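Local atomic coordinates of tryparedoxin (Crithidia fasciculata, PDB entry 1O8X), a protein that probably acts as a thioredoxin-like dithiol-disulfide oxidoreductase that carries electrons in the trypanosomatid response to oxidative stress. Residues G79-K83 with M84-A88; Q49-E52 with F53-F57; Q93-A96 with V97-L100; L14-D18 with G19-V23; T125-R128 with A129-V132. The protein carries 1 engineered substitution. All coordinates share one frame; numbering follows the deposited sequence.

Interaction 1 (G79-K83 with M84-A88); sequences GYFAK and MPWLA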
loop_
_atom_site.group_PDB
_atom_site.type_symbol
_atom_site.label_atom_id
_atom_site.label_comp_id
_atom_site.label_asym_id
_atom_site.label_seq_id
_atom_site.Cartn_x
_atom_site.Cartn_y
_atom_site.Cartn_z
ATOM N N GLY A 79 -12.547 3.696 9.665
ATOM C CA GLY A 79 -12.048 3.409 10.998
ATOM C C GLY A 79 -10.681 2.736 10.979
ATOM O O GLY A 79 -9.811 3.002 11.807
ATOM N N TYR A 80 -10.503 1.840 10.021
ATOM C CA TYR A 80 -9.267 1.096 9.863
ATOM C C TYR A 80 -8.168 1.999 9.313
ATOM O O TYR A 80 -7.064 2.037 9.860
ATOM C CB TYR A 80 -9.543 -0.104 8.947
ATOM C CG TYR A 80 -8.404 -1.076 8.751
ATOM C CD1 TYR A 80 -7.539 -1.398 9.794
ATOM C CD2 TYR A 80 -8.193 -1.676 7.513
ATOM C CE1 TYR A 80 -6.491 -2.281 9.609
ATOM C CE2 TYR A 80 -7.162 -2.568 7.315
ATOM C CZ TYR A 80 -6.315 -2.887 8.358
ATOM O OH TYR A 80 -5.271 -3.771 8.179
ATOM N N PHE A 81 -8.485 2.772 8.279
ATOM C CA PHE A 81 -7.506 3.703 7.722
ATOM C C PHE A 81 -7.055 4.755 8.748
ATOM O O PHE A 81 -5.896 5.167 8.758
ATOM C CB PHE A 81 -8.013 4.358 6.428
ATOM C CG PHE A 81 -7.051 5.369 5.853
ATOM C CD1 PHE A 81 -5.735 5.017 5.582
ATOM C CD2 PHE A 81 -7.443 6.688 5.620
ATOM C CE1 PHE A 81 -4.832 5.967 5.085
ATOM C CE2 PHE A 81 -6.549 7.633 5.116
ATOM C CZ PHE A 81 -5.250 7.277 4.855
ATOM N N ALA A 82 -7.958 5.166 9.636
ATOM C CA ALA A 82 -7.629 6.184 10.643
ATOM C C ALA A 82 -6.494 5.740 11.560
ATOM O O ALA A 82 -5.826 6.566 12.192
ATOM C CB ALA A 82 -8.871 6.546 11.464
ATOM N N LYS A 83 -6.291 4.433 11.637
ATOM C CA LYS A 83 -5.243 3.848 12.453
ATOM C C LYS A 83 -3.929 3.612 11.670
ATOM O O LYS A 83 -2.988 3.020 12.195
ATOM C CB LYS A 83 -5.763 2.552 13.096
ATOM C CG LYS A 83 -6.993 2.755 13.995
ATOM C CD LYS A 83 -7.789 1.467 14.104
ATOM C CE LYS A 83 -9.138 1.684 14.766
ATOM N NZ LYS A 83 -9.963 0.449 14.659
ATOM N N MET A 84 -3.863 4.121 10.435
ATOM C CA MET A 84 -2.679 4.014 9.580
ATOM C C MET A 84 -2.049 5.385 9.332
ATOM O O MET A 84 -2.780 6.381 9.240
ATOM C CB MET A 84 -3.068 3.422 8.228
ATOM C CG MET A 84 -3.583 1.999 8.291
ATOM S SD MET A 84 -4.287 1.532 6.691
ATOM C CE MET A 84 -4.956 -0.063 7.082
ATOM N N PRO A 85 -0.713 5.445 9.216
ATOM C CA PRO A 85 -0.022 6.734 9.022
ATOM C C PRO A 85 0.197 7.174 7.565
ATOM O O PRO A 85 0.701 8.272 7.325
ATOM C CB PRO A 85 1.331 6.488 9.695
ATOM C CG PRO A 85 1.604 5.030 9.389
ATOM C CD PRO A 85 0.250 4.352 9.475
ATOM N N TRP A 86 -0.153 6.314 6.609
ATOM C CA TRP A 86 0.201 6.495 5.197
ATOM C C TRP A 86 -1.015 6.926 4.366
ATOM O O TRP A 86 -1.899 7.634 4.875
ATOM C CB TRP A 86 0.874 5.212 4.665
ATOM C CG TRP A 86 0.154 3.939 5.066
ATOM C CD1 TRP A 86 -1.118 3.566 4.705
ATOM C CD2 TRP A 86 0.639 2.917 5.930
ATOM N NE1 TRP A 86 -1.434 2.361 5.280
ATOM C CE2 TRP A 86 -0.376 1.941 6.045
ATOM C CE3 TRP A 86 1.847 2.704 6.606
ATOM C CZ2 TRP A 86 -0.223 0.796 6.834
ATOM C CZ3 TRP A 86 1.996 1.580 7.375
ATOM C CH2 TRP A 86 0.968 0.635 7.494
ATOM N N LEU A 87 -1.048 6.546 3.087
ATOM C CA LEU A 87 -2.101 7.017 2.181
ATOM C C LEU A 87 -3.131 5.934 1.912
ATOM O O LEU A 87 -2.903 4.773 2.243
ATOM C CB LEU A 87 -1.496 7.483 0.856
ATOM C CG LEU A 87 -0.280 8.397 0.929
ATOM C CD1 LEU A 87 0.171 8.793 -0.470
ATOM C CD2 LEU A 87 -0.585 9.617 1.758
ATOM N N ALA A 88 -4.243 6.309 1.283
ATOM C CA ALA A 88 -5.255 5.342 0.876
ATOM C C ALA A 88 -5.925 5.730 -0.419
ATOM O O ALA A 88 -6.154 6.914 -0.682
ATOM C CB ALA A 88 -6.319 5.183 1.961
HETATM O O HOH W 1 -3.840 8.347 10.895
#

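Interaction 2 (Q49-E52 with F53-F57); sequences QLIE and FYDKF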
loop_
_atom_site.group_PDB
_atom_site.type_symbol
_atom_site.label_atom_id
_atom_site.label_comp_id
_atom_site.label_asym_id
_atom_site.label_seq_id
_atom_site.Cartn_x
_atom_site.Cartn_y
_atom_site.Cartn_z
ATOM N N GLN A 49 3.807 -4.175 12.392
ATOM C CA GLN A 49 5.165 -4.380 11.887
ATOM C C GLN A 49 5.424 -3.484 10.664
ATOM O O GLN A 49 6.508 -2.920 10.510
ATOM C CB GLN A 49 5.401 -5.851 11.571
ATOM C CG GLN A 49 5.321 -6.747 12.816
ATOM C CD GLN A 49 5.372 -8.212 12.459
ATOM O OE1 GLN A 49 6.453 -8.761 12.242
ATOM N NE2 GLN A 49 4.206 -8.853 12.385
ATOM N N LEU A 50 4.415 -3.322 9.809
ATOM C CA LEU A 50 4.535 -2.443 8.660
ATOM C C LEU A 50 4.599 -0.987 9.135
ATOM O O LEU A 50 5.388 -0.199 8.595
ATOM C CB LEU A 50 3.385 -2.690 7.676
ATOM C CG LEU A 50 3.354 -1.763 6.462
ATOM C CD1 LEU A 50 4.637 -1.830 5.637
ATOM C CD2 LEU A 50 2.164 -2.144 5.601
ATOM N N ILE A 51 3.827 -0.630 10.167
ATOM C CA ILE A 51 3.884 0.739 10.685
ATOM C C ILE A 51 5.278 1.050 11.247
ATOM O O ILE A 51 5.829 2.119 10.989
ATOM C CB ILE A 51 2.789 0.981 11.757
ATOM C CG1 ILE A 51 1.416 1.034 11.092
ATOM C CG2 ILE A 51 3.043 2.283 12.525
ATOM C CD1 ILE A 51 0.246 1.061 12.090
ATOM N N GLU A 52 5.867 0.109 11.980
ATOM C CA GLU A 52 7.204 0.325 12.538
ATOM C C GLU A 52 8.231 0.520 11.421
ATOM O O GLU A 52 9.071 1.417 11.479
ATOM C CB GLU A 52 7.594 -0.869 13.401
ATOM C CG GLU A 52 8.951 -0.736 14.071
ATOM C CD GLU A 52 9.234 -1.811 15.102
ATOM O OE1 GLU A 52 8.310 -2.584 15.486
ATOM O OE2 GLU A 52 10.409 -1.886 15.508
ATOM N N PHE A 53 8.177 -0.327 10.405
ATOM C CA PHE A 53 9.072 -0.204 9.262
ATOM C C PHE A 53 8.882 1.119 8.512
ATOM O O PHE A 53 9.858 1.808 8.164
ATOM C CB PHE A 53 8.877 -1.400 8.339
ATOM C CG PHE A 53 9.945 -1.518 7.287
ATOM C CD1 PHE A 53 11.120 -2.223 7.550
ATOM C CD2 PHE A 53 9.793 -0.908 6.045
ATOM C CE1 PHE A 53 12.122 -2.326 6.571
ATOM C CE2 PHE A 53 10.791 -1.000 5.075
ATOM C CZ PHE A 53 11.948 -1.713 5.344
ATOM N N TYR A 54 7.624 1.494 8.296
ATOM C CA TYR A 54 7.305 2.745 7.632
ATOM C C TYR A 54 7.858 3.926 8.419
ATOM O O TYR A 54 8.488 4.819 7.846
ATOM C CB TYR A 54 5.790 2.861 7.496
ATOM C CG TYR A 54 5.272 4.099 6.822
ATOM C CD1 TYR A 54 5.177 4.153 5.436
ATOM C CD2 TYR A 54 4.865 5.207 7.563
ATOM C CE1 TYR A 54 4.688 5.277 4.800
ATOM C CE2 TYR A 54 4.382 6.327 6.935
ATOM C CZ TYR A 54 4.301 6.365 5.556
ATOM O OH TYR A 54 3.813 7.461 4.915
ATOM N N ASP A 55 7.630 3.934 9.729
ATOM C CA ASP A 55 8.073 5.071 10.526
ATOM C C ASP A 55 9.595 5.204 10.484
ATOM O O ASP A 55 10.121 6.321 10.389
ATOM C CB ASP A 55 7.541 4.958 11.954
ATOM C CG ASP A 55 6.071 5.356 12.080
ATOM O OD1 ASP A 55 5.474 5.955 11.148
ATOM O OD2 ASP A 55 5.434 5.110 13.124
ATOM N N LYS A 56 10.301 4.072 10.535
ATOM C CA LYS A 56 11.765 4.075 10.512
ATOM C C LYS A 56 12.329 4.526 9.170
ATOM O O LYS A 56 13.338 5.237 9.118
ATOM C CB LYS A 56 12.304 2.673 10.789
ATOM C CG LYS A 56 12.242 2.218 12.234
ATOM C CD LYS A 56 12.740 0.773 12.368
ATOM C CE LYS A 56 12.664 0.252 13.800
ATOM N NZ LYS A 56 12.838 -1.234 13.865
ATOM N N PHE A 57 11.702 4.092 8.078
ATOM C CA PHE A 57 12.368 4.078 6.768
ATOM C C PHE A 57 11.663 4.760 5.606
ATOM O O PHE A 57 12.268 4.877 4.540
ATOM C CB PHE A 57 12.719 2.634 6.353
ATOM C CG PHE A 57 13.622 1.921 7.325
ATOM C CD1 PHE A 57 13.244 0.708 7.875
ATOM C CD2 PHE A 57 14.856 2.460 7.694
ATOM C CE1 PHE A 57 14.059 0.034 8.770
ATOM C CE2 PHE A 57 15.685 1.796 8.593
ATOM C CZ PHE A 57 15.283 0.562 9.128
#

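Interaction 3 (Q93-A96 with V97-L100); sequences QSEA and VQKL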
loop_
_atom_site.group_PDB
_atom_site.type_symbol
_atom_site.label_atom_id
_atom_site.label_comp_id
_atom_site.label_asym_id
_atom_site.label_seq_id
_atom_site.Cartn_x
_atom_site.Cartn_y
_atom_site.Cartn_z
ATOM N N GLN A 93 -13.333 4.965 -4.858
ATOM C CA GLN A 93 -12.578 4.401 -5.976
ATOM C C GLN A 93 -12.243 2.925 -5.734
ATOM O O GLN A 93 -11.220 2.428 -6.211
ATOM C CB GLN A 93 -11.314 5.226 -6.243
ATOM C CG GLN A 93 -11.483 6.351 -7.273
ATOM C CD GLN A 93 -12.289 7.535 -6.759
ATOM O OE1 GLN A 93 -13.164 8.047 -7.464
ATOM N NE2 GLN A 93 -11.995 7.979 -5.542
ATOM N N SER A 94 -13.118 2.229 -5.009
ATOM C CA SER A 94 -12.947 0.805 -4.710
ATOM C C SER A 94 -12.886 -0.078 -5.944
ATOM O O SER A 94 -12.189 -1.096 -5.936
ATOM C CB SER A 94 -14.051 0.297 -3.785
ATOM O OG SER A 94 -13.844 0.742 -2.453
ATOM N N GLU A 95 -13.614 0.297 -6.997
ATOM C CA GLU A 95 -13.570 -0.446 -8.254
ATOM C C GLU A 95 -12.137 -0.515 -8.784
ATOM O O GLU A 95 -11.705 -1.565 -9.277
ATOM C CB GLU A 95 -14.513 0.176 -9.285
ATOM C CG GLU A 95 -15.966 -0.254 -9.119
ATOM C CD GLU A 95 -16.958 0.903 -9.185
ATOM O OE1 GLU A 95 -16.561 2.037 -9.540
ATOM O OE2 GLU A 95 -18.151 0.680 -8.866
ATOM N N ALA A 96 -11.395 0.582 -8.646
ATOM C CA ALA A 96 -9.991 0.617 -9.050
ATOM C C ALA A 96 -9.187 -0.367 -8.210
ATOM O O ALA A 96 -8.291 -1.015 -8.723
ATOM C CB ALA A 96 -9.410 2.011 -8.932
ATOM N N VAL A 97 -9.517 -0.479 -6.922
ATOM C CA VAL A 97 -8.816 -1.412 -6.038
ATOM C C VAL A 97 -9.093 -2.860 -6.420
ATOM O O VAL A 97 -8.185 -3.703 -6.404
ATOM C CB VAL A 97 -9.173 -1.175 -4.551
ATOM C CG1 VAL A 97 -8.583 -2.287 -3.683
ATOM C CG2 VAL A 97 -8.655 0.177 -4.105
ATOM N N GLN A 98 -10.328 -3.161 -6.786
ATOM C CA GLN A 98 -10.683 -4.527 -7.154
ATOM C C GLN A 98 -9.978 -4.922 -8.444
ATOM O O GLN A 98 -9.461 -6.026 -8.573
ATOM C CB GLN A 98 -12.193 -4.652 -7.312
ATOM C CG GLN A 98 -12.932 -4.522 -5.997
ATOM C CD GLN A 98 -14.417 -4.269 -6.167
ATOM O OE1 GLN A 98 -14.876 -3.891 -7.243
ATOM N NE2 GLN A 98 -15.169 -4.472 -5.097
ATOM N N LYS A 99 -9.909 -3.989 -9.380
ATOM C CA LYS A 99 -9.222 -4.261 -10.636
ATOM C C LYS A 99 -7.709 -4.427 -10.416
ATOM O O LYS A 99 -7.076 -5.293 -11.020
ATOM C CB LYS A 99 -9.571 -3.191 -11.656
ATOM C CG LYS A 99 -10.967 -3.443 -12.255
ATOM C CD LYS A 99 -11.510 -2.217 -12.945
ATOM C CE LYS A 99 -12.856 -2.490 -13.591
ATOM N NZ LYS A 99 -13.268 -1.338 -14.444
ATOM N N LEU A 100 -7.146 -3.625 -9.517
ATOM C CA LEU A 100 -5.732 -3.728 -9.163
ATOM C C LEU A 100 -5.420 -5.063 -8.471
ATOM O O LEU A 100 -4.384 -5.694 -8.741
ATOM C CB LEU A 100 -5.352 -2.553 -8.267
ATOM C CG LEU A 100 -3.863 -2.396 -7.983
ATOM C CD1 LEU A 100 -3.042 -2.278 -9.267
ATOM C CD2 LEU A 100 -3.616 -1.192 -7.090
#

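Interaction 4 (L14-D18 with G19-V23); sequences LRRGD and GEVEV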
loop_
_atom_site.group_PDB
_atom_site.type_symbol
_atom_site.label_atom_id
_atom_site.label_comp_id
_atom_site.label_asym_id
_atom_site.label_seq_id
_atom_site.Cartn_x
_atom_site.Cartn_y
_atom_site.Cartn_z
ATOM N N LEU A 14 -5.137 10.998 -3.371
ATOM C CA LEU A 14 -5.224 9.899 -2.414
ATOM C C LEU A 14 -5.481 10.476 -1.041
ATOM O O LEU A 14 -5.106 11.622 -0.766
ATOM C CB LEU A 14 -3.925 9.089 -2.385
ATOM C CG LEU A 14 -3.495 8.413 -3.682
ATOM C CD1 LEU A 14 -2.075 7.883 -3.502
ATOM C CD2 LEU A 14 -4.459 7.290 -4.029
ATOM N N ARG A 15 -6.122 9.694 -0.178
ATOM C CA ARG A 15 -6.394 10.128 1.191
ATOM C C ARG A 15 -5.118 10.129 2.025
ATOM O O ARG A 15 -4.297 9.221 1.891
ATOM C CB ARG A 15 -7.418 9.205 1.856
ATOM C CG ARG A 15 -8.751 9.024 1.120
ATOM C CD ARG A 15 -9.450 10.320 0.722
ATOM N NE ARG A 15 -9.705 11.186 1.876
ATOM C CZ ARG A 15 -10.450 12.290 1.836
ATOM N NH1 ARG A 15 -11.023 12.677 0.700
ATOM N NH2 ARG A 15 -10.625 13.013 2.934
ATOM N N ARG A 16 -4.967 11.137 2.885
ATOM C CA ARG A 16 -3.924 11.165 3.911
ATOM C C ARG A 16 -4.526 11.816 5.147
ATOM O O ARG A 16 -4.991 12.962 5.089
ATOM C CB ARG A 16 -2.677 11.938 3.449
ATOM C CG ARG A 16 -1.513 11.944 4.458
ATOM C CD ARG A 16 -0.349 12.869 4.100
ATOM N NE ARG A 16 -0.778 14.263 3.962
ATOM C CZ ARG A 16 0.021 15.274 3.635
ATOM N NH1 ARG A 16 1.313 15.072 3.409
ATOM N NH2 ARG A 16 -0.481 16.494 3.522
ATOM N N GLY A 17 -4.547 11.079 6.251
ATOM C CA GLY A 17 -5.244 11.548 7.443
ATOM C C GLY A 17 -6.690 11.856 7.086
ATOM O O GLY A 17 -7.378 11.023 6.507
ATOM N N ASP A 18 -7.160 13.062 7.400
ATOM C CA ASP A 18 -8.525 13.427 7.014
ATOM C C ASP A 18 -8.606 14.344 5.785
ATOM O O ASP A 18 -9.652 14.926 5.502
ATOM C CB ASP A 18 -9.329 13.954 8.209
ATOM C CG ASP A 18 -9.882 12.824 9.060
ATOM O OD1 ASP A 18 -10.975 12.299 8.741
ATOM O OD2 ASP A 18 -9.270 12.366 10.044
ATOM N N GLY A 19 -7.502 14.440 5.046
ATOM C CA GLY A 19 -7.482 15.184 3.806
ATOM C C GLY A 19 -6.970 14.342 2.655
ATOM O O GLY A 19 -7.116 13.116 2.647
ATOM N N GLU A 20 -6.372 15.014 1.680
ATOM C CA GLU A 20 -5.890 14.372 0.464
ATOM C C GLU A 20 -4.516 14.895 0.061
ATOM O O GLU A 20 -4.128 16.011 0.422
ATOM C CB GLU A 20 -6.881 14.616 -0.681
ATOM C CG GLU A 20 -8.210 13.884 -0.553
ATOM C CD GLU A 20 -9.149 14.120 -1.732
ATOM O OE1 GLU A 20 -9.271 15.275 -2.191
ATOM O OE2 GLU A 20 -9.774 13.141 -2.206
ATOM N N VAL A 21 -3.784 14.073 -0.692
ATOM C CA VAL A 21 -2.575 14.501 -1.400
ATOM C C VAL A 21 -2.722 14.159 -2.882
ATOM O O VAL A 21 -3.513 13.282 -3.250
ATOM C CB VAL A 21 -1.270 13.845 -0.864
ATOM C CG1 VAL A 21 -1.054 14.148 0.588
ATOM C CG2 VAL A 21 -1.272 12.332 -1.076
ATOM N N GLU A 22 -1.965 14.851 -3.729
ATOM C CA GLU A 22 -1.940 14.549 -5.158
ATOM C C GLU A 22 -1.076 13.319 -5.446
ATOM O O GLU A 22 -0.013 13.139 -4.851
ATOM C CB GLU A 22 -1.442 15.763 -5.963
ATOM C CG GLU A 22 -2.397 16.953 -5.904
ATOM C CD GLU A 22 -2.027 18.097 -6.840
ATOM O OE1 GLU A 22 -0.867 18.562 -6.803
ATOM O OE2 GLU A 22 -2.913 18.563 -7.599
ATOM N N VAL A 23 -1.542 12.477 -6.361
ATOM C CA VAL A 23 -0.757 11.315 -6.785
ATOM C C VAL A 23 0.614 11.755 -7.328
ATOM O O VAL A 23 1.612 11.034 -7.188
ATOM C CB VAL A 23 -1.557 10.444 -7.777
ATOM C CG1 VAL A 23 -0.698 9.363 -8.412
ATOM C CG2 VAL A 23 -2.750 9.821 -7.064
#

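Interaction 5 (T125-R128 with A129-V132); sequences TRAR and ATLV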
loop_
_atom_site.group_PDB
_atom_site.type_symbol
_atom_site.label_atom_id
_atom_site.label_comp_id
_atom_site.label_asym_id
_atom_site.label_seq_id
_atom_site.Cartn_x
_atom_site.Cartn_y
_atom_site.Cartn_z
ATOM N N THR A 125 6.670 -8.367 -5.120
ATOM C CA THR A 125 5.296 -8.793 -4.858
ATOM C C THR A 125 5.175 -9.525 -3.532
ATOM O O THR A 125 4.093 -9.994 -3.183
ATOM C CB THR A 125 4.790 -9.729 -5.982
ATOM O OG1 THR A 125 5.741 -10.792 -6.166
ATOM C CG2 THR A 125 4.702 -8.979 -7.312
ATOM N N ARG A 126 6.283 -9.627 -2.804
ATOM C CA ARG A 126 6.364 -10.517 -1.640
ATOM C C ARG A 126 6.721 -9.802 -0.346
ATOM O O ARG A 126 7.091 -10.447 0.643
ATOM C CB ARG A 126 7.383 -11.618 -1.906
ATOM C CG ARG A 126 7.073 -12.502 -3.098
ATOM C CD ARG A 126 8.290 -12.718 -4.028
ATOM N NE ARG A 126 9.494 -12.945 -3.242
ATOM C CZ ARG A 126 10.542 -12.125 -3.121
ATOM N NH1 ARG A 126 11.508 -12.475 -2.290
ATOM N NH2 ARG A 126 10.654 -10.979 -3.814
ATOM N N ALA A 127 6.575 -8.471 -0.330
ATOM C CA ALA A 127 7.018 -7.683 0.805
ATOM C C ALA A 127 6.295 -8.014 2.119
ATOM O O ALA A 127 6.880 -7.864 3.195
ATOM C CB ALA A 127 6.925 -6.214 0.487
ATOM N N ARG A 128 5.049 -8.507 2.063
ATOM C CA ARG A 128 4.367 -8.907 3.295
ATOM C C ARG A 128 5.104 -10.064 3.970
ATOM O O ARG A 128 5.101 -10.161 5.195
ATOM C CB ARG A 128 2.915 -9.267 2.990
ATOM C CG ARG A 128 2.105 -9.831 4.147
ATOM C CD ARG A 128 2.166 -11.355 4.178
ATOM N NE ARG A 128 1.340 -11.938 5.212
ATOM C CZ ARG A 128 1.651 -11.939 6.492
ATOM N NH1 ARG A 128 2.780 -11.381 6.920
ATOM N NH2 ARG A 128 0.817 -12.495 7.365
ATOM N N ALA A 129 5.696 -10.960 3.173
ATOM C CA ALA A 129 6.458 -12.091 3.701
ATOM C C ALA A 129 7.873 -11.700 4.086
ATOM O O ALA A 129 8.405 -12.158 5.097
ATOM C CB ALA A 129 6.484 -13.226 2.667
ATOM N N THR A 130 8.514 -10.866 3.271
ATOM C CA THR A 130 9.930 -10.567 3.500
ATOM C C THR A 130 10.111 -9.531 4.606
ATOM O O THR A 130 11.099 -9.586 5.350
ATOM C CB THR A 130 10.617 -10.095 2.212
ATOM O OG1 THR A 130 9.918 -8.955 1.707
ATOM C CG2 THR A 130 10.525 -11.163 1.105
ATOM N N LEU A 131 9.168 -8.603 4.739
ATOM C CA LEU A 131 9.316 -7.553 5.740
ATOM C C LEU A 131 9.401 -8.118 7.155
ATOM O O LEU A 131 10.198 -7.638 7.965
ATOM C CB LEU A 131 8.194 -6.534 5.599
ATOM C CG LEU A 131 8.194 -5.305 6.508
ATOM C CD1 LEU A 131 7.551 -4.132 5.775
ATOM C CD2 LEU A 131 7.470 -5.552 7.794
ATOM N N VAL A 132 8.575 -9.117 7.462
ATOM C CA VAL A 132 8.550 -9.631 8.833
ATOM C C VAL A 132 9.865 -10.308 9.212
ATOM O O VAL A 132 10.182 -10.421 10.394
ATOM C CB VAL A 132 7.319 -10.512 9.134
ATOM C CG1 VAL A 132 6.031 -9.752 8.899
ATOM C CG2 VAL A 132 7.355 -11.767 8.320
#

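Interaction 1 (G79-K83 with M84-A88)
Phe81 and Met84 bracket a type I beta turn that leads out of helix 74-81, and Met84 N donates to Phe81 O at 2.8 Å with an N-H...O angle of 156°. A water lies between Ala82 O and Met84 O, 2.8 Å from the latter, and bridges the turn. Two flat groups then receive the returning chain. With CG beside its backbone N (chi1 -64°) and the chain extended beyond, Met84 reaches back so that its CE sits over one face of the Tyr80 ring, 3.4 Å from the centroid, a CH-pi contact. The sulfur of the same side chain meets the Phe81 ring edge-on, SD lying 3.9 Å from Phe81 CD1, a Met-aromatic contact. One face of the Phe81 ring takes Ala88 CB almost over its centre, 3.6 Å from the centroid, while Trp86 O comes to the ring edge at 3.4 Å from Phe81 CZ. Tyr80 OH hydrogen-bonds Ser36 OG, and the Tyr80 side chain touches the engineered Ala43, which replaces a cysteine of the redox disulfide. The arrangement is the helix-to-strand return of a beta-alpha-beta unit (63-69, 74-81, 87-88) in a thioredoxin fold.

Interaction 2 (Q49-E52 with F53-F57)
Phe53 begins the second half of this helical segment by donating its backbone N to Gln49 O at 3.1 Å, with CB of the ring-bearing side chain lying against the same carbonyl oxygen. Its ring leaves the local contact and meets Trp142 and Leu131, while Phe57 CD1 lies over one of its faces, 3.5 Å above the plane. Tyr54 N follows with a bond to Leu50 O at 2.8 Å. The Tyr54 phenol is engaged outside the segment: its OH is hydrogen-bonded to Glu64, and its ring meets Trp86 edge-to-face. At Asp55 the backbone N bonds Ile51 O, and the side chains of Ile51 and Asp55 run side by side, Asp55 OD2 coming within 3.8 Å of Ile51 CG2, a nonbonded contact. Lys56 makes the salt bridge between the two segments. Glu52 has CG anti to its backbone N (chi1 -178°) and Lys56 has CG anti to its carbonyl carbon (chi1 -76°), and both chains then extend in the same direction until Lys56 NZ stands 3.0 Å from Glu52 OE2. The ammonium meets the anti side of that oxygen, 27° out of the carboxylate plane. NZ is shared with Glu136, so two carboxylates probably hold the charge in place. Phe57 closes the walk with its ring face under Lys56 CB and a cation-pi contact to Lys61. The repeat is that of an alpha helix with an i to i+4 salt bridge on the outer side of helix 41-57, the crossover helix of a beta-alpha-beta unit.

Interaction 3 (Q93-A96 with V97-L100)
Gln98 and Lys99 both turn CG anti to their carbonyl carbons (chi1 -69° and -78°), which lays each chain back along the preceding turn. Gln98 CG thereby rests 3.5 Å from Ser94 O, and the extended chain carries OE1 up to Glu95 CA. Lys99 does the same one residue on, with CG 3.6 Å from Glu95 O. Its charged end goes on without meeting the carboxylate: Glu95 OE1 and Lys99 NZ stand 6.8 Å apart, so any attraction between them is at most long-range. This is the first two turns of the amphipathic alpha helix 94-103, with Gln93 as N-cap residue and Ser94 OG hydrogen-bonded back to Phe91 O. The backbone ladder starts poorly and then tightens: Val97 N to Gln93 O is weak at 3.4 Å, whereas Gln98 N reaches Ser94 O at 2.9 Å and Leu100 N reaches Ala96 O at 3.0 Å. On the inward side, Val97 CB sits 3.3 Å from Ser94 O. Leu100 sets its CB against Ala96 O, and its side chain touches Phe33, Phe35 and Cys68 on strands 30-36 and 63-69.

Interaction 4 (L14-D18 with G19-V23)
Leu14 and Val21 form the compact end of this hairpin. They are an antiparallel hydrogen-bonded pair, with Leu14 N to Val21 O and Val21 N to Leu14 O each 2.8 Å and close to straight. Beyond the pair Leu14 CG packs on Val23 CG2 at 3.7 Å. Leu14, Val21 and Arg16 share one face of the hairpin, and all three touch Leu87 of the adjoining strand 87-88.

The turn end is the solvent side: Arg16, Gly17, Asp18 and Glu20 are exposed, although the backbone bonds there are nearly as short. A type II' turn from Arg16 to Gly19 reverses the chain, with Gly17 at phi 56°. Arg16 and Gly19 exchange two backbone hydrogen bonds, Gly19 N to Arg16 O (2.9 Å) closing the turn. Arg16, with CG anti to its backbone N (chi1 -177°), swings its guanidinium across Val21, whose CG1 lies over the centre of the plane at 3.4 Å from Arg16 CZ. Arg15, whose side chain starts away from the partner strand, folds back through two bends in its chain. Its guanidinium then lies with Glu20 CG and Gly19 O over one face, and NH1 reaches Glu20 OE2 at 3.2 Å. These two atoms are the pair in reach, and with the guanidinium and carboxylate planes 49° apart the salt bridge is not the flat, two-bond kind. Gly19 O is 3.3 Å from Arg15 NE, yet the angle is too poor for a hydrogen bond.

The implied division of labour is that backbone bonds and aliphatic packing fix the register, while the partly exposed salt bridge, in contact with solvent, probably adds a weaker electrostatic clasp.

Interaction 5 (T125-R128 with A129-V132)
Arg126 O is the hub at the start of this short helix, taking backbone N-H groups from Ala129 and Thr130 together. Thr130 N is 3.0 Å away, lies in the carbonyl plane and makes a 154° angle at hydrogen; Ala129 N, at 2.9 Å, comes from above that plane and bends to 132°. The Thr130 hydroxyl adds a weak third donation to the same oxygen at 3.4 Å. That hydroxyl is set by chi1 of 57°, which puts OG1 between the backbone N and the carbonyl carbon, 3.3 Å from Ala127 CA. One residue further along, Leu131 N bonds Ala127 O at 2.9 Å, and Leu131 CB closes on that oxygen at 3.0 Å.

Around this polar core lie two arginine contacts of van der Waals type. Arg126 NH1 comes to 3.8 Å from Thr130 CG2, obliquely to the guanidinium. On the other side of the helix Val132 CG1 meets the edge of the Arg128 guanidinium, 4.1 Å from NH1.

What holds the first of these arginines is outside the helix: Arg126 NH2 is bound by the Asp144 carboxylate and by Trp142 O, and Asp144 also accepts from Thr125 OG1. Arg126 occupies the N-cap position, so this grip probably helps to position the start of the helix. Following strand 122-124 at the sheet edge, helix 127-131 packs through Leu131 on Leu50 and through Val132 on Phe46 and Gln49 of helix 41-57, while Ala127, Thr130 and Leu131 rest on Trp142.

The five contacts are all local. Interaction 1 rests largely on aromatic rings taking Met84 and Ala88, and touches two others: Trp86 packs on Leu50 and Ile51 of interaction 2, while Ala88 O probably accepts a hydrogen bond from Arg15 N of interaction 4, since strands 87-88 and 13-16 are sheet neighbours. Interactions 2 and 5 meet through Leu50 and Leu131, joining helices 41-57 and 127-131. Interaction 3 stands apart, its centre about 25 Å from that of interaction 2 on the other side of the chain's centre. Interaction 4 is a surface contact; the others are partly buried. Salt bridges across the segments occur in interactions 2 and 4, whereas interaction 3 keeps its opposite charges apart.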